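Local structure of endo-1,4-beta-xylanase C (Paenibacillus barcinonensis, 4XUR) at residues A[16-28]-A[38-50]. The protein hydrolyses internal beta-1,4-xylosidic linkages in xylan, and the part described here is its second family 22 carbohydrate-binding module, which binds xylo-oligosaccharides. Numbering follows the deposited sequence.
Sequences FKADFEDGNIGNW and VVSGIGHNSNRSL. Unlike the reference sequence in segment 16-28: Asp19 (reference Tyr). With CA (calcium ion), chain G.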
loop_
_atom_site.group_PDB
_atom_site.type_symbol
_atom_site.label_atom_id
_atom_site.label_comp_id
_atom_site.label_asym_id
_atom_site.label_seq_id
_atom_site.Cartn_x
_atom_site.Cartn_y
_atom_site.Cartn_z
ATOM N N PHE A 16 -3.716 -7.983 -11.491
ATOM C CA PHE A 16 -3.129 -6.673 -11.382
ATOM C C PHE A 16 -1.658 -6.927 -11.050
ATOM O O PHE A 16 -1.347 -7.812 -10.264
ATOM C CB PHE A 16 -3.795 -5.892 -10.235
ATOM C CG PHE A 16 -3.152 -4.560 -9.932
ATOM C CD1 PHE A 16 -3.528 -3.470 -10.668
ATOM C CD2 PHE A 16 -2.252 -4.408 -8.907
ATOM C CE1 PHE A 16 -2.978 -2.194 -10.409
ATOM C CE2 PHE A 16 -1.697 -3.143 -8.628
ATOM C CZ PHE A 16 -2.086 -2.065 -9.382
ATOM N N LYS A 17 -0.766 -6.150 -11.709
ATOM C CA LYS A 17 0.685 -6.253 -11.448
ATOM C C LYS A 17 1.323 -4.848 -11.570
ATOM O O LYS A 17 0.977 -4.106 -12.489
ATOM C CB LYS A 17 1.365 -7.193 -12.436
ATOM C CG LYS A 17 1.216 -8.688 -12.174
ATOM C CD LYS A 17 2.440 -9.418 -12.799
ATOM C CE LYS A 17 2.168 -10.878 -13.075
ATOM N NZ LYS A 17 1.369 -11.059 -14.322
ATOM N N ALA A 18 2.194 -4.473 -10.624
ATOM C CA ALA A 18 2.979 -3.300 -10.731
ATOM C C ALA A 18 4.468 -3.512 -10.363
ATOM O O ALA A 18 4.777 -3.828 -9.231
ATOM C CB ALA A 18 2.388 -2.148 -9.868
ATOM N N ASP A 19 5.331 -3.358 -11.374
ATOM C CA ASP A 19 6.760 -3.556 -11.154
ATOM C C ASP A 19 7.532 -2.254 -11.363
ATOM O O ASP A 19 8.707 -2.204 -11.072
ATOM C CB ASP A 19 7.330 -4.714 -11.993
ATOM C CG ASP A 19 7.224 -4.438 -13.516
ATOM O OD1 ASP A 19 7.134 -3.271 -13.951
ATOM O OD2 ASP A 19 7.236 -5.397 -14.280
ATOM N N PHE A 20 6.829 -1.195 -11.813
ATOM C CA PHE A 20 7.379 0.136 -11.993
ATOM C C PHE A 20 8.569 0.270 -12.946
ATOM O O PHE A 20 9.172 1.324 -13.023
ATOM C CB PHE A 20 7.767 0.761 -10.619
ATOM C CG PHE A 20 6.614 0.742 -9.686
ATOM C CD1 PHE A 20 5.576 1.676 -9.868
ATOM C CD2 PHE A 20 6.549 -0.157 -8.702
ATOM C CE1 PHE A 20 4.454 1.638 -9.052
ATOM C CE2 PHE A 20 5.416 -0.209 -7.818
ATOM C CZ PHE A 20 4.399 0.689 -8.009
ATOM N N GLU A 21 8.777 -0.735 -13.766
ATOM C CA GLU A 21 9.997 -0.781 -14.599
ATOM C C GLU A 21 9.887 0.130 -15.792
ATOM O O GLU A 21 10.941 0.540 -16.366
ATOM C CB GLU A 21 10.301 -2.215 -14.988
ATOM C CG GLU A 21 10.785 -3.102 -13.838
ATOM C CD GLU A 21 11.939 -2.509 -13.018
ATOM O OE1 GLU A 21 13.014 -2.211 -13.598
ATOM O OE2 GLU A 21 11.811 -2.343 -11.775
ATOM N N ASP A 22 8.649 0.438 -16.202
ATOM C CA ASP A 22 8.371 1.459 -17.198
ATOM C C ASP A 22 8.527 2.908 -16.720
ATOM O O ASP A 22 8.323 3.835 -17.518
ATOM C CB ASP A 22 6.961 1.262 -17.799
ATOM C CG ASP A 22 5.830 1.300 -16.750
ATOM O OD1 ASP A 22 6.048 1.812 -15.609
ATOM O OD2 ASP A 22 4.721 0.791 -17.036
ATOM N N GLY A 23 8.732 3.134 -15.421
ATOM C CA GLY A 23 8.902 4.462 -14.862
ATOM C C GLY A 23 7.649 5.233 -14.565
ATOM O O GLY A 23 7.701 6.434 -14.232
ATOM N N ASN A 24 6.498 4.567 -14.711
ATOM C CA ASN A 24 5.225 5.306 -14.676
ATOM C C ASN A 24 4.587 5.208 -13.331
ATOM O O ASN A 24 4.449 4.123 -12.790
ATOM C CB ASN A 24 4.234 4.784 -15.736
ATOM C CG ASN A 24 4.720 5.016 -17.157
ATOM O OD1 ASN A 24 5.373 6.023 -17.454
ATOM N ND2 ASN A 24 4.417 4.070 -18.029
ATOM N N ILE A 25 4.134 6.354 -12.814
ATOM C CA ILE A 25 3.344 6.336 -11.564
ATOM C C ILE A 25 2.010 5.663 -11.703
ATOM O O ILE A 25 1.449 5.152 -10.710
ATOM C CB ILE A 25 3.139 7.791 -11.060
ATOM C CG1 ILE A 25 2.639 7.795 -9.619
ATOM C CG2 ILE A 25 2.180 8.502 -11.972
ATOM C CD1 ILE A 25 3.566 7.145 -8.644
ATOM N N GLY A 26 1.430 5.673 -12.914
ATOM C CA GLY A 26 0.112 5.076 -13.107
ATOM C C GLY A 26 -0.947 5.801 -12.304
ATOM O O GLY A 26 -0.974 7.025 -12.262
ATOM N N ASN A 27 -1.836 5.037 -11.674
ATOM C CA ASN A 27 -2.844 5.573 -10.787
ATOM C C ASN A 27 -2.473 5.565 -9.326
ATOM O O ASN A 27 -3.355 5.831 -8.431
ATOM C CB ASN A 27 -4.184 4.799 -10.978
ATOM C CG ASN A 27 -4.732 4.942 -12.370
ATOM O OD1 ASN A 27 -5.032 3.955 -13.007
ATOM N ND2 ASN A 27 -4.823 6.178 -12.860
ATOM N N TRP A 28 -1.187 5.341 -9.018
ATOM C CA TRP A 28 -0.768 5.364 -7.643
ATOM C C TRP A 28 -0.853 6.828 -7.113
ATOM O O TRP A 28 -0.507 7.762 -7.839
ATOM C CB TRP A 28 0.629 4.811 -7.500
ATOM C CG TRP A 28 0.694 3.309 -7.650
ATOM C CD1 TRP A 28 0.790 2.625 -8.816
ATOM C CD2 TRP A 28 0.646 2.327 -6.593
ATOM N NE1 TRP A 28 0.812 1.269 -8.567
ATOM C CE2 TRP A 28 0.725 1.049 -7.202
ATOM C CE3 TRP A 28 0.519 2.404 -5.202
ATOM C CZ2 TRP A 28 0.698 -0.121 -6.481
ATOM C CZ3 TRP A 28 0.518 1.251 -4.473
ATOM C CH2 TRP A 28 0.587 -0.025 -5.096
ATOM N N VAL A 38 8.459 7.449 -8.671
ATOM C CA VAL A 38 9.124 6.249 -9.159
ATOM C C VAL A 38 10.617 6.538 -9.341
ATOM O O VAL A 38 10.987 7.396 -10.160
ATOM C CB VAL A 38 8.527 5.787 -10.522
ATOM C CG1 VAL A 38 9.203 4.522 -11.012
ATOM C CG2 VAL A 38 7.023 5.558 -10.405
ATOM N N VAL A 39 11.440 5.853 -8.567
ATOM C CA VAL A 39 12.882 6.129 -8.535
ATOM C C VAL A 39 13.588 5.026 -9.323
ATOM O O VAL A 39 13.044 3.969 -9.532
ATOM C CB VAL A 39 13.447 6.141 -7.092
ATOM C CG1 VAL A 39 12.770 7.206 -6.266
ATOM C CG2 VAL A 39 13.391 4.753 -6.445
ATOM N N SER A 40 14.799 5.332 -9.812
ATOM C CA SER A 40 15.584 4.271 -10.379
ATOM C C SER A 40 16.898 4.065 -9.589
ATOM O O SER A 40 17.405 4.981 -8.949
ATOM C CB SER A 40 15.857 4.545 -11.880
ATOM O OG SER A 40 16.898 5.510 -12.011
ATOM N N GLY A 41 17.420 2.860 -9.659
ATOM C CA GLY A 41 18.574 2.435 -8.878
ATOM C C GLY A 41 18.245 1.850 -7.543
ATOM O O GLY A 41 19.129 1.467 -6.783
ATOM N N ILE A 42 16.934 1.757 -7.233
ATOM C CA ILE A 42 16.446 1.118 -5.998
ATOM C C ILE A 42 15.209 0.309 -6.428
ATOM O O ILE A 42 14.271 0.873 -7.014
ATOM C CB ILE A 42 16.009 2.129 -4.915
ATOM C CG1 ILE A 42 17.247 2.840 -4.314
ATOM C CG2 ILE A 42 15.214 1.410 -3.818
ATOM C CD1 ILE A 42 18.069 1.976 -3.410
ATOM N N GLY A 43 15.251 -0.995 -6.152
ATOM C CA GLY A 43 14.235 -1.908 -6.604
ATOM C C GLY A 43 14.334 -3.289 -5.980
ATOM O O GLY A 43 15.378 -3.638 -5.450
ATOM N N HIS A 44 13.239 -4.067 -6.002
ATOM C CA HIS A 44 13.286 -5.456 -5.577
ATOM C C HIS A 44 13.738 -6.321 -6.746
ATOM O O HIS A 44 13.006 -6.509 -7.715
ATOM C CB HIS A 44 11.907 -5.995 -5.056
ATOM C CG HIS A 44 11.920 -7.451 -4.714
ATOM N ND1 HIS A 44 12.771 -8.029 -3.768
ATOM C CD2 HIS A 44 11.159 -8.462 -5.200
ATOM C CE1 HIS A 44 12.505 -9.331 -3.689
ATOM N NE2 HIS A 44 11.551 -9.614 -4.564
ATOM N N ASN A 45 14.997 -6.743 -6.698
ATOM C CA ASN A 45 15.612 -7.472 -7.808
ATOM C C ASN A 45 15.382 -6.763 -9.168
ATOM O O ASN A 45 15.109 -7.396 -10.196
ATOM C CB ASN A 45 15.088 -8.909 -7.873
ATOM C CG ASN A 45 15.469 -9.780 -6.670
ATOM O OD1 ASN A 45 14.680 -10.607 -6.233
ATOM N ND2 ASN A 45 16.669 -9.635 -6.164
ATOM N N SER A 46 15.500 -5.437 -9.161
ATOM C CA SER A 46 15.217 -4.610 -10.330
ATOM C C SER A 46 15.710 -3.216 -10.095
ATOM O O SER A 46 16.238 -2.921 -9.027
ATOM C CB SER A 46 13.728 -4.599 -10.648
ATOM O OG SER A 46 12.916 -4.161 -9.524
ATOM N N ASN A 47 15.496 -2.360 -11.079
ATOM C CA ASN A 47 16.019 -1.023 -11.067
ATOM C C ASN A 47 15.066 0.062 -10.630
ATOM O O ASN A 47 15.491 1.193 -10.319
ATOM C CB ASN A 47 16.588 -0.691 -12.474
ATOM C CG ASN A 47 17.436 0.586 -12.479
ATOM O OD1 ASN A 47 18.399 0.717 -11.719
ATOM N ND2 ASN A 47 17.075 1.535 -13.350
ATOM N N ARG A 48 13.767 -0.237 -10.573
ATOM C CA ARG A 48 12.784 0.795 -10.258
ATOM C C ARG A 48 11.759 0.322 -9.230
ATOM O O ARG A 48 11.432 -0.879 -9.162
ATOM C CB ARG A 48 12.087 1.286 -11.526
ATOM C CG ARG A 48 13.098 1.792 -12.577
ATOM C CD ARG A 48 12.530 2.699 -13.608
ATOM N NE ARG A 48 13.518 2.940 -14.677
ATOM C CZ ARG A 48 13.270 3.587 -15.808
ATOM N NH1 ARG A 48 12.086 4.115 -16.037
ATOM N NH2 ARG A 48 14.244 3.725 -16.695
ATOM N N SER A 49 11.277 1.287 -8.449
ATOM C CA SER A 49 10.287 0.993 -7.382
ATOM C C SER A 49 9.617 2.273 -7.001
ATOM O O SER A 49 9.929 3.321 -7.503
ATOM C CB SER A 49 10.998 0.311 -6.221
ATOM O OG SER A 49 11.932 1.179 -5.601
ATOM N N LEU A 50 8.632 2.208 -6.079
ATOM C CA LEU A 50 7.872 3.365 -5.738
ATOM C C LEU A 50 8.244 3.812 -4.360
ATOM O O LEU A 50 8.001 3.117 -3.383
ATOM C CB LEU A 50 6.363 3.006 -5.766
ATOM C CG LEU A 50 5.428 4.183 -5.429
ATOM C CD1 LEU A 50 5.680 5.371 -6.333
ATOM C CD2 LEU A 50 3.995 3.662 -5.504
HETATM CA CA CA G . 10.615 -2.932 -9.840
HETATM O O HOH W 1 10.351 -5.065 -10.320
#
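Phe20 points its CB toward segment 38-50, and its side chain packs on Val38, the backbone of Ser49 and Leu50. Its CB rests 4.0 Å from Val38 CG1. CD1 then passes Val38 CG2, while CD2 lies near the backbone of Ser49. Farther out, CE1, CE2 and CZ lie beneath Leu50 CB, which sits over one ring face, 3.9 Å from the ring centroid of Phe20, in a CH-pi contact. With an alanine in place of Phe20, Leu50 CB is likely to lose the ring it lies over, and the Trp28 indole face its contact with CZ, opening a gap beside both. The two methyls of Leu50 part, CD1 lying 3.6 Å from Ile25 CD1 and CD2 against the Trp28 indole.

This apolar cluster lies beside the calcium site of a beta-sandwich carbohydrate-binding module; the Trp28 side chain is about 14 Å from a bound xylose. Asp19 O, Glu21 OE2, Ser46 OG and Arg48 O bind the calcium with a water, and Asp167 from the strand 164-173 completes the site. A glutamate suits this place: the Glu21 chain, bent at chi2 (-50°), brings OE2 to 2.4 Å from the calcium although its CB points away. Glu21 OE2 also accepts Arg48 N, 3.1 Å away, on its syn side, in a bent bond (141° at the hydrogen), so one carboxylate oxygen ties metal and strand together. In an Asx turn Glu21 N bonds to Asp19 OD1 at 3.0 Å, from above the carboxylate plane. Beyond the site the extended Arg48 chain runs past Phe20 O, lays a guanidinium face over Glu21 O and brings NH1 within 3.4 Å of Gly23 CA, where a side chain would collide with it.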